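PDB 3PGV: haloacid dehalogenase-like hydrolase, which probably acts as a magnesium-dependent phosphatase of the Cof family in the HAD-like hydrolase superfamily and binds a calcium ion in this crystal. Local coordinates for residues Asp109-Val114 against Gly156-Gln161; Pro118-Asn123 against Val166-Glu171; Asp189-Ser194 against Leu201-Gly206; Gly207-His212 against Asp237-Ser242. All coordinates share one frame; numbering follows the deposited sequence.

Overall arrangement
Contacts 2 and 3 lie in the same six-stranded sheet, where strands 163-169 and 200-205 are neighbours, so the two pairings run on into each other. Both rest on antiparallel backbone bonds, with contact 2 the more buried. Contact 1 is partly buried and farther from the centre of the chain; it joins the end of helix 104-110 to a loop by apolar packing and one water. Its Ile113 and Val114 reach contact 2, and Leu110 touches both contact 2 and contact 3. Contact 4, the nearest to the centre, is buried and brings two helix starts together beside the calcium site, with a salt bridge as its polar link. Asn192 of contact 3 bonds to Val208 of contact 4.

Contact 1 of 4, residues Asp109-Val114 against Gly156-Gln161; sequences DLFEIV and GELDPQ
The ring of Phe111 has the methyl CD2 of Leu158 over the centre of one face, a CH-pi contact 3.8 Å from the centroid and only 13° off the ring normal. At the ring edge, near its plane, the carbonyl O of Asp159 stands 3.7 Å from CE2 of Phe111. Pro160 comes in obliquely, its CA 3.5 Å from the same CE2. The two apolar side chains of Phe111 and Leu158 meet at roughly a right angle; with its CG anti to the backbone N (chi1 -179°), Leu158 swings CD2 across the aromatic face. Beside this apolar patch a water links the segments, giving a proton to Glu112 OE2 at 2.7 Å and accepting from Gly156 N at 2.8 Å. Arg115 forms a salt bridge with the same carboxylate oxygen. Farther along the loop, Asp159 OD2 accepts from Gln161 N in an Asx turn and is also paired with Arg126, which probably helps to fix the bend carrying Pro160. Residues 109-114 run off the end of helix 104-110, whereas the loop 156-161 precedes strand 163-169. Phe111 and Leu158 both pack on Val124 of strand 121-126, while Phe111 also touches Ile163 and Leu110 lies against helix 173-187.

Contact 2 of 4, residues Pro118-Asn123 against Val166-Glu171; sequences PKIVTN and VFFTCE
Val121-Asn123 pair antiparallel with Phe167-Thr169, their short strand axes 4.7 Å apart and 157° from one another in direction. The two strands sit inside a six-stranded sheet consistent with the cap domain of Cof-type HAD phosphatases. Val121 with Thr169 and Asn123 with Phe167 are hydrogen-bonded pairs, and between them Thr122 and Phe168 form a non-hydrogen-bonded one. On the face carrying Asn123 and Phe167, CB of Asn123 lies 3.3 Å from the centroid of the Phe167 ring, and the amide stacks on that ring with the planes 10° apart. Phe167 takes the crowded position between its backbone N and carbonyl carbon (chi1 56°), which carries the ring across toward its neighbour. ND2 of Asn123 then forks within its own amide plane, donating to Thr169 OG1 at 3.3 Å and to Phe167 O, which also accepts from Asn123 N at 2.8 Å. With OD1 held by Arg136 and Trp130, the amide is fixed in its rotation. The opposite face is more apolar: Ile120 CG2 and Thr122 OG1 come to the edge of the Phe168 ring, OG1 3.6 Å from CD1, and Met183 of helix 173-187 packs on the same phenylalanine. Where the pairing runs out, a water donates both to Lys119 O at 3.3 Å and to Thr169 O at 3.1 Å.

Contact 3 of 4, residues Asp189-Ser194 against Leu201-Gly206; sequences DRVNVS and LEVMAG
Asn192 lies alongside selenomethionine Met204, and its side chain can be followed outward. CB rests 3.8 Å from Ala205 O. With CG anti to the backbone N (chi1 171°), the amide runs out over the strand face it shares with Met204, Ser194 and Glu202. ND2 at the tip touches Met204 CE at 3.7 Å and donates to the carbonyl of Val208, while OD1 turns toward Ser194 OG. Met204 bends twice, at chi2 and chi3, to bring CE back over Asn192, where it also meets the backbone O at 3.6 Å. Beneath these side chains runs a beta hairpin of strands 191-195 and 200-205, at one border of the six-stranded sheet. Asn192 and Met204 exchange two backbone bonds, Asn192 N to Met204 O nearly straight at 2.7 Å and 177°; Ser194 and Glu202 form a second such pair. The other face is aliphatic: Val193 CG1 meets Leu201 CD1 at 3.7 Å. Val191 CB touches Val203 CG1 at 3.9 Å, next to helix 104-110. The carboxylate of Glu202 divides its partners, OE1 forming a salt bridge with Lys165 and OE2 a hydrogen bond with Ser196 OG. At the end of the pairing, Gly206 packs its CA 3.1 Å from Asp189 O, and its N makes a weak bond to Arg190 O.

Contact 4 of 4, residues Gly207-His212 against Asp237-Ser242; sequences GVSKGH and DAEMLS
Gly211 and selenomethionine Met240 bring two helix starts into direct backbone contact, their CA atoms 3.4 Å apart. This is the tight part of the contact: lacking a side chain, Gly211 lets helix 210-220 settle against helix 238-243, with Met240 CB 3.6 Å from Gly211 N and its selenium 4.0 Å from Lys210 CB. The looser side includes the partly exposed Glu239 and His212. There Ser209, at the N-cap of its helix, sets OG 3.5 Å from Glu239 CB and shares a hydrogen bond with His212 ND1 at 2.6 Å. At the buried end Lys210 reaches out as an extended chain and grips Asp237 in a salt bridge, NZ to OD1 2.7 Å, met on the syn side and 24° out of the carboxylate plane. The other oxygen, OD2, accepts from the backbone N of Asp233 and of Gly234. Since Asp27, Asp29 and Asp233 bind the calcium ion, Asp237 probably acts as a second-shell brace for the loop bearing one ligand, and the sequence fits the GDxxxD motif of HAD enzymes. Lys210 NZ also forms salt bridges with Asp27 and with the sulfonate of a bound buffer molecule, and a hydrogen bond to Ala60 O, so the lysine links a metal ligand to an anion-binding spot that probably resembles the phosphate site of the family.

Contact 1 of 4, residues Asp109-Val114 against Gly156-Gln161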
loop_
_atom_site.group_PDB
_atom_site.type_symbol
_atom_site.label_atom_id
_atom_site.label_comp_id
_atom_site.label_asym_id
_atom_site.label_seq_id
_atom_site.Cartn_x
_atom_site.Cartn_y
_atom_site.Cartn_z
ATOM N N ASP A 109 4.505 21.060 -6.304
ATOM C CA ASP A 109 3.356 21.242 -7.196
ATOM C C ASP A 109 2.144 20.461 -6.719
ATOM O O ASP A 109 1.038 20.984 -6.747
ATOM C CB ASP A 109 3.714 20.859 -8.646
ATOM C CG ASP A 109 4.706 21.814 -9.312
ATOM O OD1 ASP A 109 4.788 22.988 -8.878
ATOM O OD2 ASP A 109 5.365 21.397 -10.291
ATOM N N LEU A 110 2.350 19.208 -6.267
ATOM C CA LEU A 110 1.267 18.352 -5.753
ATOM C C LEU A 110 0.578 18.968 -4.556
ATOM O O LEU A 110 -0.629 18.773 -4.372
ATOM C CB LEU A 110 1.804 16.959 -5.383
ATOM C CG LEU A 110 2.163 16.043 -6.562
ATOM C CD1 LEU A 110 2.877 14.793 -6.074
ATOM C CD2 LEU A 110 0.921 15.665 -7.366
ATOM N N PHE A 111 1.335 19.744 -3.736
ATOM C CA PHE A 111 0.787 20.411 -2.540
ATOM C C PHE A 111 -0.329 21.399 -2.892
ATOM O O PHE A 111 -1.186 21.675 -2.053
ATOM C CB PHE A 111 1.891 21.162 -1.793
ATOM C CG PHE A 111 2.948 20.322 -1.120
ATOM C CD1 PHE A 111 2.798 18.943 -1.003
ATOM C CD2 PHE A 111 4.053 20.916 -0.521
ATOM C CE1 PHE A 111 3.780 18.167 -0.380
ATOM C CE2 PHE A 111 5.030 20.140 0.109
ATOM C CZ PHE A 111 4.882 18.768 0.179
ATOM N N GLU A 112 -0.300 21.954 -4.126
ATOM C CA GLU A 112 -1.150 23.068 -4.519
ATOM C C GLU A 112 -1.940 22.828 -5.800
ATOM O O GLU A 112 -2.732 23.682 -6.184
ATOM C CB GLU A 112 -0.285 24.349 -4.662
ATOM C CG GLU A 112 0.376 24.791 -3.354
ATOM C CD GLU A 112 -0.615 25.031 -2.222
ATOM O OE1 GLU A 112 -1.642 25.706 -2.465
ATOM O OE2 GLU A 112 -0.368 24.537 -1.098
ATOM N N ILE A 113 -1.714 21.683 -6.484
ATOM C CA ILE A 113 -2.328 21.419 -7.795
ATOM C C ILE A 113 -3.862 21.586 -7.800
ATOM O O ILE A 113 -4.416 22.128 -8.765
ATOM C CB ILE A 113 -1.842 20.071 -8.426
ATOM C CG1 ILE A 113 -2.208 19.995 -9.933
ATOM C CG2 ILE A 113 -2.358 18.847 -7.640
ATOM C CD1 ILE A 113 -1.546 18.804 -10.738
ATOM N N VAL A 114 -4.537 21.181 -6.705
ATOM C CA VAL A 114 -6.001 21.301 -6.611
ATOM C C VAL A 114 -6.417 22.000 -5.321
ATOM O O VAL A 114 -7.407 21.620 -4.707
ATOM C CB VAL A 114 -6.720 19.934 -6.798
ATOM C CG1 VAL A 114 -6.724 19.516 -8.261
ATOM C CG2 VAL A 114 -6.086 18.856 -5.927
ATOM N N GLY A 156 2.265 27.201 0.525
ATOM C CA GLY A 156 3.670 27.547 0.713
ATOM C C GLY A 156 4.243 27.256 2.087
ATOM O O GLY A 156 5.459 27.351 2.277
ATOM N N GLU A 157 3.392 26.922 3.069
ATOM C CA GLU A 157 3.905 26.689 4.413
ATOM C C GLU A 157 4.322 25.211 4.696
ATOM O O GLU A 157 4.692 24.889 5.825
ATOM C CB GLU A 157 2.957 27.279 5.502
ATOM C CG GLU A 157 1.819 26.382 5.950
ATOM C CD GLU A 157 0.896 27.021 6.979
ATOM O OE1 GLU A 157 0.903 28.270 7.095
ATOM O OE2 GLU A 157 0.113 26.277 7.613
ATOM N N LEU A 158 4.322 24.341 3.661
ATOM C CA LEU A 158 4.752 22.944 3.854
ATOM C C LEU A 158 6.053 22.634 3.085
ATOM O O LEU A 158 6.138 22.902 1.886
ATOM C CB LEU A 158 3.625 21.954 3.463
ATOM C CG LEU A 158 3.940 20.453 3.644
ATOM C CD1 LEU A 158 4.273 20.126 5.081
ATOM C CD2 LEU A 158 2.791 19.595 3.157
ATOM N N ASP A 159 7.061 22.057 3.786
ATOM C CA ASP A 159 8.347 21.705 3.186
ATOM C C ASP A 159 8.209 20.529 2.211
ATOM O O ASP A 159 7.736 19.445 2.602
ATOM C CB ASP A 159 9.392 21.382 4.263
ATOM C CG ASP A 159 10.775 21.142 3.688
ATOM O OD1 ASP A 159 11.367 22.094 3.161
ATOM O OD2 ASP A 159 11.240 19.997 3.738
ATOM N N PRO A 160 8.693 20.696 0.942
ATOM C CA PRO A 160 8.510 19.621 -0.051
ATOM C C PRO A 160 9.552 18.500 0.008
ATOM O O PRO A 160 9.615 17.683 -0.914
ATOM C CB PRO A 160 8.508 20.365 -1.387
ATOM C CG PRO A 160 9.273 21.608 -1.140
ATOM C CD PRO A 160 9.251 21.921 0.326
ATOM N N GLN A 161 10.275 18.381 1.125
ATOM C CA GLN A 161 11.206 17.271 1.296
ATOM C C GLN A 161 10.704 16.243 2.311
ATOM O O GLN A 161 9.940 16.591 3.206
ATOM C CB GLN A 161 12.615 17.774 1.634
ATOM C CG GLN A 161 13.295 18.410 0.416
ATOM C CD GLN A 161 14.687 18.876 0.682
ATOM O OE1 GLN A 161 15.131 19.888 0.145
ATOM N NE2 GLN A 161 15.432 18.120 1.467
HETATM O O HOH W 1 2.235 24.583 -0.338
#

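Contact 2 of 4, residues Pro118-Asn123 against Val166-Glu171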
loop_
_atom_site.group_PDB
_atom_site.type_symbol
_atom_site.label_atom_id
_atom_site.label_comp_id
_atom_site.label_asym_id
_atom_site.label_seq_id
_atom_site.Cartn_x
_atom_site.Cartn_y
_atom_site.Cartn_z
ATOM N N PRO A 118 -13.100 22.579 -4.266
ATOM C CA PRO A 118 -13.797 22.261 -3.009
ATOM C C PRO A 118 -14.146 20.775 -2.857
ATOM O O PRO A 118 -14.394 20.318 -1.743
ATOM C CB PRO A 118 -15.056 23.135 -3.075
ATOM C CG PRO A 118 -15.280 23.370 -4.520
ATOM C CD PRO A 118 -13.913 23.464 -5.126
ATOM N N LYS A 119 -14.152 20.017 -3.980
ATOM C CA LYS A 119 -14.498 18.595 -3.975
ATOM C C LYS A 119 -13.323 17.711 -3.547
ATOM O O LYS A 119 -13.543 16.589 -3.090
ATOM C CB LYS A 119 -15.031 18.156 -5.359
ATOM C CG LYS A 119 -16.339 18.856 -5.762
ATOM C CD LYS A 119 -16.833 18.418 -7.155
ATOM C CE LYS A 119 -17.387 17.006 -7.168
ATOM N NZ LYS A 119 -17.885 16.620 -8.510
ATOM N N ILE A 120 -12.072 18.213 -3.686
ATOM C CA ILE A 120 -10.884 17.419 -3.358
ATOM C C ILE A 120 -10.143 17.954 -2.114
ATOM O O ILE A 120 -9.933 19.160 -1.985
ATOM C CB ILE A 120 -9.931 17.311 -4.577
ATOM C CG1 ILE A 120 -10.669 16.778 -5.822
ATOM C CG2 ILE A 120 -8.704 16.455 -4.237
ATOM C CD1 ILE A 120 -9.839 16.886 -7.175
ATOM N N VAL A 121 -9.715 17.046 -1.231
ATOM C CA VAL A 121 -8.820 17.370 -0.120
ATOM C C VAL A 121 -7.420 16.808 -0.447
ATOM O O VAL A 121 -7.303 15.652 -0.879
ATOM C CB VAL A 121 -9.349 16.829 1.251
ATOM C CG1 VAL A 121 -8.290 16.965 2.346
ATOM C CG2 VAL A 121 -10.647 17.529 1.660
ATOM N N THR A 122 -6.376 17.644 -0.322
ATOM C CA THR A 122 -5.003 17.201 -0.580
ATOM C C THR A 122 -4.338 16.734 0.721
ATOM O O THR A 122 -4.272 17.494 1.697
ATOM C CB THR A 122 -4.197 18.300 -1.278
ATOM O OG1 THR A 122 -4.876 18.682 -2.475
ATOM C CG2 THR A 122 -2.743 17.855 -1.604
ATOM N N ASN A 123 -3.849 15.485 0.732
ATOM C CA ASN A 123 -3.192 14.908 1.900
ATOM C C ASN A 123 -1.741 14.636 1.600
ATOM O O ASN A 123 -1.402 14.271 0.473
ATOM C CB ASN A 123 -3.883 13.625 2.336
ATOM C CG ASN A 123 -5.314 13.792 2.716
ATOM O OD1 ASN A 123 -5.652 13.873 3.881
ATOM N ND2 ASN A 123 -6.200 13.769 1.737
ATOM N N VAL A 166 1.644 11.836 -1.748
ATOM C CA VAL A 166 0.566 12.810 -1.698
ATOM C C VAL A 166 -0.695 12.082 -2.163
ATOM O O VAL A 166 -0.625 11.295 -3.115
ATOM C CB VAL A 166 0.857 14.069 -2.581
ATOM C CG1 VAL A 166 -0.350 15.029 -2.587
ATOM C CG2 VAL A 166 2.122 14.785 -2.119
ATOM N N PHE A 167 -1.811 12.245 -1.450
ATOM C CA PHE A 167 -3.056 11.584 -1.856
ATOM C C PHE A 167 -4.251 12.501 -1.836
ATOM O O PHE A 167 -4.388 13.334 -0.949
ATOM C CB PHE A 167 -3.303 10.285 -1.071
ATOM C CG PHE A 167 -3.322 10.410 0.439
ATOM C CD1 PHE A 167 -2.134 10.499 1.160
ATOM C CD2 PHE A 167 -4.511 10.282 1.147
ATOM C CE1 PHE A 167 -2.147 10.552 2.554
ATOM C CE2 PHE A 167 -4.520 10.314 2.540
ATOM C CZ PHE A 167 -3.337 10.442 3.236
ATOM N N PHE A 168 -5.077 12.401 -2.867
ATOM C CA PHE A 168 -6.232 13.255 -3.056
ATOM C C PHE A 168 -7.491 12.510 -2.730
ATOM O O PHE A 168 -7.758 11.460 -3.327
ATOM C CB PHE A 168 -6.263 13.789 -4.501
ATOM C CG PHE A 168 -4.971 14.471 -4.902
ATOM C CD1 PHE A 168 -4.750 15.812 -4.602
ATOM C CD2 PHE A 168 -3.949 13.755 -5.526
ATOM C CE1 PHE A 168 -3.538 16.427 -4.929
ATOM C CE2 PHE A 168 -2.738 14.370 -5.848
ATOM C CZ PHE A 168 -2.542 15.705 -5.555
ATOM N N THR A 169 -8.228 12.980 -1.702
ATOM C CA THR A 169 -9.483 12.343 -1.287
ATOM C C THR A 169 -10.677 13.130 -1.797
ATOM O O THR A 169 -10.676 14.358 -1.743
ATOM C CB THR A 169 -9.513 12.096 0.241
ATOM O OG1 THR A 169 -9.320 13.332 0.917
ATOM C CG2 THR A 169 -8.442 11.080 0.699
ATOM N N CYS A 170 -11.655 12.426 -2.373
ATOM C CA CYS A 170 -12.853 13.012 -2.971
ATOM C C CYS A 170 -13.956 11.945 -3.009
ATOM O O CYS A 170 -13.725 10.863 -3.522
ATOM C CB CYS A 170 -12.541 13.542 -4.373
ATOM S SG CYS A 170 -13.980 14.184 -5.269
ATOM N N GLU A 171 -15.155 12.260 -2.487
ATOM C CA GLU A 171 -16.294 11.333 -2.486
ATOM C C GLU A 171 -16.721 10.954 -3.913
ATOM O O GLU A 171 -17.187 9.837 -4.143
ATOM C CB GLU A 171 -17.483 11.936 -1.711
ATOM C CG GLU A 171 -17.216 12.073 -0.217
ATOM C CD GLU A 171 -18.315 12.752 0.579
ATOM O OE1 GLU A 171 -18.652 13.917 0.261
ATOM O OE2 GLU A 171 -18.779 12.151 1.576
HETATM O O HOH W 2 -15.391 14.813 -1.366
HETATM O O HOH W 3 -13.045 15.481 -0.073
#

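Contact 3 of 4, residues Asp189-Ser194 against Leu201-Gly206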
loop_
_atom_site.group_PDB
_atom_site.type_symbol
_atom_site.label_atom_id
_atom_site.label_comp_id
_atom_site.label_asym_id
_atom_site.label_seq_id
_atom_site.Cartn_x
_atom_site.Cartn_y
_atom_site.Cartn_z
ATOM N N ASP A 189 7.158 9.122 -16.219
ATOM C CA ASP A 189 8.017 8.222 -15.416
ATOM C C ASP A 189 8.340 8.762 -14.017
ATOM O O ASP A 189 8.746 7.987 -13.151
ATOM C CB ASP A 189 9.351 7.964 -16.159
ATOM C CG ASP A 189 9.238 7.030 -17.334
ATOM O OD1 ASP A 189 8.117 6.523 -17.587
ATOM O OD2 ASP A 189 10.277 6.773 -17.990
ATOM N N ARG A 190 8.305 10.100 -13.841
ATOM C CA ARG A 190 8.707 10.744 -12.584
ATOM C C ARG A 190 7.726 10.494 -11.418
ATOM O O ARG A 190 8.073 10.753 -10.258
ATOM C CB ARG A 190 8.926 12.242 -12.788
ATOM C CG ARG A 190 10.011 12.573 -13.786
ATOM C CD ARG A 190 10.327 14.052 -13.770
ATOM N NE ARG A 190 10.938 14.453 -12.500
ATOM C CZ ARG A 190 10.862 15.677 -11.995
ATOM N NH1 ARG A 190 10.167 16.616 -12.618
ATOM N NH2 ARG A 190 11.426 15.955 -10.836
ATOM N N VAL A 191 6.515 10.005 -11.720
ATOM C CA VAL A 191 5.509 9.713 -10.687
ATOM C C VAL A 191 4.909 8.330 -10.882
ATOM O O VAL A 191 4.884 7.808 -12.001
ATOM C CB VAL A 191 4.366 10.802 -10.614
ATOM C CG1 VAL A 191 4.900 12.146 -10.138
ATOM C CG2 VAL A 191 3.629 10.940 -11.960
ATOM N N ASN A 192 4.390 7.757 -9.804
ATOM C CA ASN A 192 3.531 6.609 -9.860
ATOM C C ASN A 192 2.175 7.040 -9.304
ATOM O O ASN A 192 2.058 7.332 -8.099
ATOM C CB ASN A 192 4.087 5.434 -9.056
ATOM C CG ASN A 192 3.083 4.279 -8.934
ATOM O OD1 ASN A 192 2.179 4.101 -9.775
ATOM N ND2 ASN A 192 3.197 3.499 -7.875
ATOM N N VAL A 193 1.181 7.196 -10.194
ATOM C CA VAL A 193 -0.160 7.586 -9.793
ATOM C C VAL A 193 -1.034 6.340 -9.671
ATOM O O VAL A 193 -1.151 5.573 -10.627
ATOM C CB VAL A 193 -0.763 8.637 -10.772
ATOM C CG1 VAL A 193 -2.161 9.061 -10.331
ATOM C CG2 VAL A 193 0.149 9.850 -10.896
ATOM N N SER A 194 -1.613 6.112 -8.487
ATOM C CA SER A 194 -2.499 4.960 -8.280
ATOM C C SER A 194 -3.671 5.290 -7.396
ATOM O O SER A 194 -3.491 5.906 -6.341
ATOM C CB SER A 194 -1.728 3.787 -7.671
ATOM O OG SER A 194 -0.761 3.264 -8.563
ATOM N N LEU A 201 -6.945 9.021 -4.575
ATOM C CA LEU A 201 -5.982 8.988 -5.681
ATOM C C LEU A 201 -4.607 9.340 -5.152
ATOM O O LEU A 201 -4.412 10.444 -4.646
ATOM C CB LEU A 201 -6.416 9.985 -6.780
ATOM C CG LEU A 201 -5.541 10.031 -8.047
ATOM C CD1 LEU A 201 -5.450 8.646 -8.710
ATOM C CD2 LEU A 201 -6.063 11.058 -9.018
ATOM N N GLU A 202 -3.662 8.381 -5.210
ATOM C CA GLU A 202 -2.348 8.524 -4.580
ATOM C C GLU A 202 -1.225 8.753 -5.556
ATOM O O GLU A 202 -1.257 8.240 -6.689
ATOM C CB GLU A 202 -2.046 7.314 -3.688
ATOM C CG GLU A 202 -3.241 6.912 -2.834
ATOM C CD GLU A 202 -2.940 6.032 -1.646
ATOM O OE1 GLU A 202 -1.746 5.848 -1.322
ATOM O OE2 GLU A 202 -3.902 5.636 -0.959
ATOM N N VAL A 203 -0.195 9.517 -5.117
ATOM C CA VAL A 203 0.975 9.800 -5.949
ATOM C C VAL A 203 2.238 9.504 -5.190
ATOM O O VAL A 203 2.478 10.091 -4.135
ATOM C CB VAL A 203 0.981 11.257 -6.523
ATOM C CG1 VAL A 203 2.125 11.441 -7.517
ATOM C CG2 VAL A 203 -0.356 11.599 -7.174
HETATM N N MSE A 204 3.052 8.587 -5.720
HETATM C CA MSE A 204 4.369 8.265 -5.181
HETATM C C MSE A 204 5.416 8.603 -6.241
HETATM O O MSE A 204 5.060 8.882 -7.389
HETATM C CB MSE A 204 4.463 6.759 -4.814
HETATM C CG MSE A 204 3.759 6.384 -3.511
HETATM SE SE MSE A 204 1.821 6.506 -3.596
HETATM C CE MSE A 204 1.450 5.315 -5.173
ATOM N N ALA A 205 6.713 8.559 -5.875
ATOM C CA ALA A 205 7.800 8.822 -6.846
ATOM C C ALA A 205 7.805 7.751 -7.898
ATOM O O ALA A 205 7.374 6.626 -7.633
ATOM C CB ALA A 205 9.145 8.842 -6.130
ATOM N N GLY A 206 8.275 8.091 -9.096
ATOM C CA GLY A 206 8.421 7.120 -10.166
ATOM C C GLY A 206 9.383 6.025 -9.769
ATOM O O GLY A 206 10.438 6.302 -9.181
#

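Contact 4 of 4, residues Gly207-His212 against Asp237-Ser242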
loop_
_atom_site.group_PDB
_atom_site.type_symbol
_atom_site.label_atom_id
_atom_site.label_comp_id
_atom_site.label_asym_id
_atom_site.label_seq_id
_atom_site.Cartn_x
_atom_site.Cartn_y
_atom_site.Cartn_z
ATOM N N GLY A 207 8.980 4.789 -9.991
ATOM C CA GLY A 207 9.777 3.642 -9.593
ATOM C C GLY A 207 9.440 3.165 -8.195
ATOM O O GLY A 207 10.027 2.205 -7.703
ATOM N N VAL A 208 8.493 3.814 -7.560
ATOM C CA VAL A 208 8.039 3.420 -6.234
ATOM C C VAL A 208 6.649 2.779 -6.340
ATOM O O VAL A 208 5.737 3.386 -6.890
ATOM C CB VAL A 208 8.037 4.621 -5.260
ATOM C CG1 VAL A 208 7.346 4.266 -3.939
ATOM C CG2 VAL A 208 9.445 5.140 -5.022
ATOM N N SER A 209 6.522 1.534 -5.874
ATOM C CA SER A 209 5.252 0.804 -5.805
ATOM C C SER A 209 5.429 -0.353 -4.850
ATOM O O SER A 209 6.566 -0.649 -4.460
ATOM C CB SER A 209 4.835 0.281 -7.187
ATOM O OG SER A 209 5.583 -0.861 -7.564
ATOM N N LYS A 210 4.327 -1.039 -4.483
ATOM C CA LYS A 210 4.429 -2.215 -3.621
ATOM C C LYS A 210 5.272 -3.316 -4.293
ATOM O O LYS A 210 6.032 -4.014 -3.609
ATOM C CB LYS A 210 3.046 -2.757 -3.258
ATOM C CG LYS A 210 2.197 -1.805 -2.440
ATOM C CD LYS A 210 0.915 -2.480 -2.032
ATOM C CE LYS A 210 -0.044 -1.560 -1.343
ATOM N NZ LYS A 210 -1.246 -2.285 -0.895
ATOM N N GLY A 211 5.171 -3.406 -5.633
ATOM C CA GLY A 211 5.908 -4.373 -6.434
ATOM C C GLY A 211 7.396 -4.129 -6.465
ATOM O O GLY A 211 8.179 -5.069 -6.334
ATOM N N HIS A 212 7.807 -2.864 -6.658
ATOM C CA HIS A 212 9.229 -2.512 -6.677
ATOM C C HIS A 212 9.830 -2.660 -5.289
ATOM O O HIS A 212 10.973 -3.108 -5.164
ATOM C CB HIS A 212 9.444 -1.089 -7.209
ATOM C CG HIS A 212 9.047 -0.923 -8.643
ATOM N ND1 HIS A 212 7.739 -0.625 -9.004
ATOM C CD2 HIS A 212 9.791 -1.050 -9.769
ATOM C CE1 HIS A 212 7.735 -0.574 -10.325
ATOM N NE2 HIS A 212 8.945 -0.821 -10.831
ATOM N N ASP A 237 -1.841 -2.354 -5.917
ATOM C CA ASP A 237 -1.290 -3.725 -5.839
ATOM C C ASP A 237 -0.943 -4.277 -7.240
ATOM O O ASP A 237 -0.362 -5.352 -7.341
ATOM C CB ASP A 237 -2.290 -4.671 -5.143
ATOM C CG ASP A 237 -2.640 -4.255 -3.734
ATOM O OD1 ASP A 237 -1.715 -3.991 -2.952
ATOM O OD2 ASP A 237 -3.848 -4.252 -3.397
ATOM N N ALA A 238 -1.361 -3.562 -8.312
ATOM C CA ALA A 238 -1.219 -4.021 -9.699
ATOM C C ALA A 238 0.227 -4.425 -10.060
ATOM O O ALA A 238 0.439 -5.542 -10.553
ATOM C CB ALA A 238 -1.739 -2.960 -10.659
ATOM N N GLU A 239 1.228 -3.555 -9.753
ATOM C CA GLU A 239 2.644 -3.874 -10.037
ATOM C C GLU A 239 3.103 -5.089 -9.222
ATOM O O GLU A 239 3.705 -6.005 -9.773
ATOM C CB GLU A 239 3.577 -2.659 -9.773
ATOM C CG GLU A 239 3.225 -1.400 -10.561
ATOM C CD GLU A 239 2.136 -0.525 -9.950
ATOM O OE1 GLU A 239 1.632 -0.867 -8.852
ATOM O OE2 GLU A 239 1.806 0.518 -10.557
HETATM N N MSE A 240 2.749 -5.126 -7.931
HETATM C CA MSE A 240 3.108 -6.241 -7.042
HETATM C C MSE A 240 2.565 -7.565 -7.550
HETATM O O MSE A 240 3.297 -8.556 -7.576
HETATM C CB MSE A 240 2.622 -5.977 -5.599
HETATM C CG MSE A 240 3.052 -7.056 -4.617
HETATM SE SE MSE A 240 2.539 -6.698 -2.801
HETATM C CE MSE A 240 0.635 -6.749 -2.980
ATOM N N LEU A 241 1.285 -7.585 -7.958
ATOM C CA LEU A 241 0.630 -8.811 -8.405
ATOM C C LEU A 241 1.156 -9.314 -9.734
ATOM O O LEU A 241 1.213 -10.523 -9.941
ATOM C CB LEU A 241 -0.904 -8.637 -8.452
ATOM C CG LEU A 241 -1.592 -8.298 -7.122
ATOM C CD1 LEU A 241 -3.100 -8.199 -7.304
ATOM C CD2 LEU A 241 -1.263 -9.319 -6.060
ATOM N N SER A 242 1.543 -8.403 -10.641
ATOM C CA SER A 242 2.063 -8.805 -11.954
ATOM C C SER A 242 3.573 -9.084 -11.937
ATOM O O SER A 242 4.039 -9.916 -12.709
ATOM C CB SER A 242 1.711 -7.773 -13.022
ATOM O OG SER A 242 2.107 -6.466 -12.636
HETATM O O HOH W 4 -4.367 -2.008 -2.025
#